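PDB 3WGY: meso-diaminopimelate dehydrogenase from Clostridium tetani, which catalyses the reversible NADP-dependent oxidative deamination of meso-diaminopimelate, and is held here as an engineered variant with the 2-oxo acid 4-methyl-2-oxovalerate. Local coordinates for residues Leu139-Val152 and Gly246-Asn258. The protein carries 6 engineered substitutions. Sequence-based numbering, arbitrary orientation.
Engineered in segment 246-258: Ser248 (natural residue Pro), Asn249 (natural residue His).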
loop_
_atom_site.group_PDB
_atom_site.type_symbol
_atom_site.label_atom_id
_atom_site.label_comp_id
_atom_site.label_asym_id
_atom_site.label_seq_id
_atom_site.Cartn_x
_atom_site.Cartn_y
_atom_site.Cartn_z
ATOM N N LEU B 139 -4.244 4.045 11.485
ATOM C CA LEU B 139 -4.337 5.271 12.274
ATOM C C LEU B 139 -5.807 5.681 12.390
ATOM O O LEU B 139 -6.265 6.583 11.700
ATOM C CB LEU B 139 -3.524 6.379 11.594
ATOM C CG LEU B 139 -2.013 6.136 11.464
ATOM C CD1 LEU B 139 -1.373 7.205 10.570
ATOM C CD2 LEU B 139 -1.379 6.132 12.858
ATOM N N PRO B 140 -6.558 5.015 13.281
ATOM C CA PRO B 140 -7.984 5.270 13.513
ATOM C C PRO B 140 -8.334 6.716 13.814
ATOM O O PRO B 140 -9.448 7.161 13.535
ATOM C CB PRO B 140 -8.315 4.330 14.670
ATOM C CG PRO B 140 -7.022 4.254 15.413
ATOM C CD PRO B 140 -6.027 4.092 14.299
ATOM N N LYS B 141 -7.389 7.441 14.393
ATOM C CA LYS B 141 -7.596 8.845 14.709
ATOM C C LYS B 141 -6.740 9.657 13.740
ATOM O O LYS B 141 -5.512 9.604 13.771
ATOM C CB LYS B 141 -7.192 9.135 16.156
ATOM C CG LYS B 141 -7.909 8.274 17.190
ATOM C CD LYS B 141 -9.422 8.425 17.107
ATOM C CE LYS B 141 -10.116 7.573 18.163
ATOM N NZ LYS B 141 -11.596 7.760 18.160
ATOM N N GLY B 142 -7.404 10.394 12.866
ATOM C CA GLY B 142 -6.694 11.193 11.889
ATOM C C GLY B 142 -7.597 11.482 10.707
ATOM O O GLY B 142 -8.802 11.218 10.767
ATOM N N LYS B 143 -7.024 12.009 9.630
ATOM C CA LYS B 143 -7.797 12.348 8.444
ATOM C C LYS B 143 -7.222 11.744 7.169
ATOM O O LYS B 143 -6.007 11.609 7.033
ATOM C CB LYS B 143 -7.859 13.875 8.291
ATOM C CG LYS B 143 -8.554 14.603 9.447
ATOM C CD LYS B 143 -8.585 16.115 9.238
ATOM C CE LYS B 143 -9.315 16.844 10.377
ATOM N NZ LYS B 143 -10.766 16.478 10.468
ATOM N N THR B 144 -8.094 11.366 6.240
ATOM C CA THR B 144 -7.638 10.813 4.972
ATOM C C THR B 144 -7.836 11.861 3.895
ATOM O O THR B 144 -8.862 12.543 3.865
ATOM C CB THR B 144 -8.432 9.569 4.545
ATOM O OG1 THR B 144 -8.334 8.565 5.559
ATOM C CG2 THR B 144 -7.880 9.024 3.241
ATOM N N HIS B 145 -6.858 11.976 3.006
ATOM C CA HIS B 145 -6.931 12.933 1.921
ATOM C C HIS B 145 -6.567 12.280 0.590
ATOM O O HIS B 145 -5.443 11.798 0.419
ATOM C CB HIS B 145 -5.976 14.094 2.186
ATOM C CG HIS B 145 -6.300 14.879 3.421
ATOM N ND1 HIS B 145 -7.505 15.530 3.592
ATOM C CD2 HIS B 145 -5.570 15.136 4.532
ATOM C CE1 HIS B 145 -7.503 16.155 4.755
ATOM N NE2 HIS B 145 -6.342 15.933 5.344
ATOM N N THR B 146 -7.513 12.247 -0.345
ATOM C CA THR B 146 -7.232 11.692 -1.657
ATOM C C THR B 146 -7.224 12.833 -2.672
ATOM O O THR B 146 -8.131 13.670 -2.690
ATOM C CB THR B 146 -8.280 10.650 -2.110
ATOM O OG1 THR B 146 -8.380 9.604 -1.137
ATOM C CG2 THR B 146 -7.860 10.029 -3.429
ATOM N N PHE B 147 -6.185 12.874 -3.494
ATOM C CA PHE B 147 -6.053 13.895 -4.536
ATOM C C PHE B 147 -5.912 13.154 -5.859
ATOM O O PHE B 147 -5.286 12.096 -5.916
ATOM C CB PHE B 147 -4.804 14.750 -4.317
ATOM C CG PHE B 147 -4.833 15.593 -3.070
ATOM C CD1 PHE B 147 -4.747 15.012 -1.818
ATOM C CD2 PHE B 147 -4.894 16.981 -3.158
ATOM C CE1 PHE B 147 -4.713 15.797 -0.662
ATOM C CE2 PHE B 147 -4.860 17.776 -2.009
ATOM C CZ PHE B 147 -4.768 17.180 -0.760
ATOM N N TRP B 148 -6.443 13.623 -6.902
ATOM C CA TRP B 148 -6.304 12.961 -8.185
ATOM C C TRP B 148 -5.355 13.796 -9.047
ATOM O O TRP B 148 -5.713 14.867 -9.537
ATOM C CB TRP B 148 -7.687 12.768 -8.811
ATOM C CG TRP B 148 -8.509 11.781 -8.001
ATOM C CD1 TRP B 148 -8.483 10.413 -8.097
ATOM C CD2 TRP B 148 -9.386 12.084 -6.902
ATOM N NE1 TRP B 148 -9.285 9.847 -7.125
ATOM C CE2 TRP B 148 -9.851 10.850 -6.380
ATOM C CE3 TRP B 148 -9.821 13.278 -6.306
ATOM C CZ2 TRP B 148 -10.731 10.778 -5.292
ATOM C CZ3 TRP B 148 -10.698 13.205 -5.218
ATOM C CH2 TRP B 148 -11.142 11.960 -4.724
ATOM N N GLY B 149 -4.120 13.291 -9.153
ATOM C CA GLY B 149 -3.031 13.922 -9.891
ATOM C C GLY B 149 -3.430 14.480 -11.224
ATOM O O GLY B 149 -4.568 14.280 -11.651
ATOM N N LYS B 150 -2.509 15.170 -11.897
ATOM C CA LYS B 150 -2.845 15.756 -13.193
ATOM C C LYS B 150 -3.438 14.725 -14.155
ATOM O O LYS B 150 -2.796 13.740 -14.513
ATOM C CB LYS B 150 -1.622 16.420 -13.832
ATOM C CG LYS B 150 -1.930 17.062 -15.176
ATOM C CD LYS B 150 -0.746 17.870 -15.689
ATOM C CE LYS B 150 -1.039 18.467 -17.057
ATOM N NZ LYS B 150 0.039 19.397 -17.501
ATOM N N GLY B 151 -4.757 14.891 -14.505
ATOM C CA GLY B 151 -5.339 14.088 -15.551
ATOM C C GLY B 151 -6.535 14.806 -16.127
ATOM O O GLY B 151 -7.008 15.796 -15.563
ATOM N N VAL B 152 -7.029 14.314 -17.253
ATOM C CA VAL B 152 -8.150 14.924 -17.921
ATOM C C VAL B 152 -9.496 14.481 -17.366
ATOM O O VAL B 152 -9.648 13.363 -16.868
ATOM C CB VAL B 152 -8.113 14.609 -19.424
ATOM C CG1 VAL B 152 -9.218 15.363 -20.124
ATOM C CG2 VAL B 152 -6.748 14.961 -20.010
ATOM N N GLY B 246 -3.386 13.629 -23.357
ATOM C CA GLY B 246 -4.258 13.375 -22.220
ATOM C C GLY B 246 -4.351 11.935 -21.736
ATOM O O GLY B 246 -5.375 11.535 -21.186
ATOM N N LEU B 247 -3.282 11.164 -21.913
ATOM C CA LEU B 247 -3.276 9.761 -21.502
ATOM C C LEU B 247 -2.613 9.530 -20.146
ATOM O O LEU B 247 -2.562 8.396 -19.663
ATOM C CB LEU B 247 -2.559 8.913 -22.558
ATOM C CG LEU B 247 -3.035 9.106 -24.005
ATOM C CD1 LEU B 247 -2.170 8.279 -24.940
ATOM C CD2 LEU B 247 -4.507 8.715 -24.133
ATOM N N SER B 248 -2.111 10.598 -19.533
ATOM C CA SER B 248 -1.439 10.482 -18.250
ATOM C C SER B 248 -2.321 10.840 -17.057
ATOM O O SER B 248 -3.304 11.562 -17.187
ATOM C CB SER B 248 -0.185 11.346 -18.251
ATOM O OG SER B 248 0.678 10.953 -19.304
ATOM N N ASN B 249 -1.958 10.321 -15.887
ATOM C CA ASN B 249 -2.726 10.587 -14.680
ATOM C C ASN B 249 -1.957 10.170 -13.432
ATOM O O ASN B 249 -0.821 9.675 -13.495
ATOM C CB ASN B 249 -4.065 9.838 -14.727
ATOM C CG ASN B 249 -5.233 10.689 -14.224
ATOM O OD1 ASN B 249 -5.110 11.414 -13.240
ATOM N ND2 ASN B 249 -6.373 10.589 -14.897
ATOM N N GLY B 250 -2.598 10.370 -12.292
ATOM C CA GLY B 250 -1.984 10.028 -11.028
ATOM C C GLY B 250 -2.869 10.500 -9.898
ATOM O O GLY B 250 -3.999 10.949 -10.113
ATOM N N GLY B 251 -2.352 10.401 -8.685
ATOM C CA GLY B 251 -3.117 10.824 -7.536
ATOM C C GLY B 251 -2.339 10.543 -6.279
ATOM O O GLY B 251 -1.245 9.969 -6.335
ATOM N N PHE B 252 -2.917 10.951 -5.154
ATOM C CA PHE B 252 -2.329 10.780 -3.841
ATOM C C PHE B 252 -3.381 10.352 -2.820
ATOM O O PHE B 252 -4.528 10.803 -2.873
ATOM C CB PHE B 252 -1.718 12.096 -3.346
ATOM C CG PHE B 252 -0.717 12.695 -4.281
ATOM C CD1 PHE B 252 -1.126 13.371 -5.425
ATOM C CD2 PHE B 252 0.641 12.562 -4.034
ATOM C CE1 PHE B 252 -0.188 13.904 -6.313
ATOM C CE2 PHE B 252 1.584 13.089 -4.913
ATOM C CZ PHE B 252 1.168 13.761 -6.055
ATOM N N VAL B 253 -2.984 9.464 -1.912
ATOM C CA VAL B 253 -3.844 9.031 -0.821
ATOM C C VAL B 253 -3.001 9.230 0.432
ATOM O O VAL B 253 -2.025 8.513 0.658
ATOM C CB VAL B 253 -4.261 7.556 -0.933
ATOM C CG1 VAL B 253 -5.098 7.176 0.279
ATOM C CG2 VAL B 253 -5.065 7.340 -2.208
ATOM N N ILE B 254 -3.383 10.208 1.245
ATOM C CA ILE B 254 -2.633 10.531 2.446
ATOM C C ILE B 254 -3.396 10.400 3.760
ATOM O O ILE B 254 -4.489 10.943 3.907
ATOM C CB ILE B 254 -2.102 11.965 2.348
ATOM C CG1 ILE B 254 -1.194 12.096 1.121
ATOM C CG2 ILE B 254 -1.395 12.346 3.627
ATOM C CD1 ILE B 254 -0.828 13.519 0.795
ATOM N N ARG B 255 -2.820 9.685 4.719
ATOM C CA ARG B 255 -3.470 9.546 6.016
ATOM C C ARG B 255 -2.626 10.316 7.001
ATOM O O ARG B 255 -1.454 9.988 7.238
ATOM C CB ARG B 255 -3.579 8.079 6.453
ATOM C CG ARG B 255 -4.290 7.868 7.805
ATOM C CD ARG B 255 -5.796 8.178 7.738
ATOM N NE ARG B 255 -6.476 7.932 9.015
ATOM C CZ ARG B 255 -7.758 8.201 9.250
ATOM N NH1 ARG B 255 -8.515 8.730 8.296
ATOM N NH2 ARG B 255 -8.288 7.937 10.442
ATOM N N SER B 256 -3.221 11.367 7.542
ATOM C CA SER B 256 -2.553 12.197 8.518
ATOM C C SER B 256 -3.194 11.862 9.849
ATOM O O SER B 256 -4.349 12.205 10.097
ATOM C CB SER B 256 -2.764 13.680 8.208
ATOM O OG SER B 256 -2.143 14.478 9.203
ATOM N N GLY B 257 -2.447 11.174 10.696
ATOM C CA GLY B 257 -2.981 10.811 11.985
ATOM C C GLY B 257 -2.090 11.335 13.078
ATOM O O GLY B 257 -0.990 11.827 12.831
ATOM N N ASN B 258 -2.574 11.242 14.302
ATOM C CA ASN B 258 -1.801 11.694 15.435
ATOM C C ASN B 258 -1.722 10.534 16.407
ATOM O O ASN B 258 -2.669 9.764 16.534
ATOM C CB ASN B 258 -2.479 12.897 16.093
ATOM C CG ASN B 258 -3.964 12.687 16.294
ATOM O OD1 ASN B 258 -4.741 12.707 15.337
ATOM N ND2 ASN B 258 -4.366 12.473 17.539
HETATM O O HOH W 1 -5.608 12.065 -18.274
#
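Strands 142-147 and 249-258 pair antiparallel in the three-stranded sheet of the C-terminal domain, with 264-273 on the far side of 249-258. Lys143 with Ser256, His145 with Ile254 and Phe147 with Phe252 form hydrogen-bonded pairs; in the last, N of Phe147 lies 2.7 Å from O of Phe252. On the face of Thr144 and Val253, Arg255 reaches back over the partner strand. Its chain leaves CB with CG anti to the backbone N and bends at chi2 (69°), turning the guanidinium toward the end of helix 123-138. There NE and NH2 of Arg255 grip one atom side-on: O of Leu139 lies 3.0 Å from NE and 2.7 Å from NH2, close to the guanidinium plane. NH1 of Arg255 donates to OG1 of Thr144 at 2.7 Å, tilted 20° from that plane, and C of Gly142 lies over the group's centre, 3.5 Å above the plane. CG2 of Thr146 meets CG2 of Val253 at 4.1 Å, side by side. Regular pairing ends after Phe147 and Phe252, though Gly149-Gly151 stays close to Asn249-Gly251. One water bridges N of Val152, whose side chain is about 6 Å from the bound oxo acid, to O of Gly246 and O of engineered Ser248. Three bonds thus fix the guanidinium's rotation, two tying the chain leaving helix 123-138 to strand 249-258 and the third joining strand 142-147, while the pocket end relies partly on water.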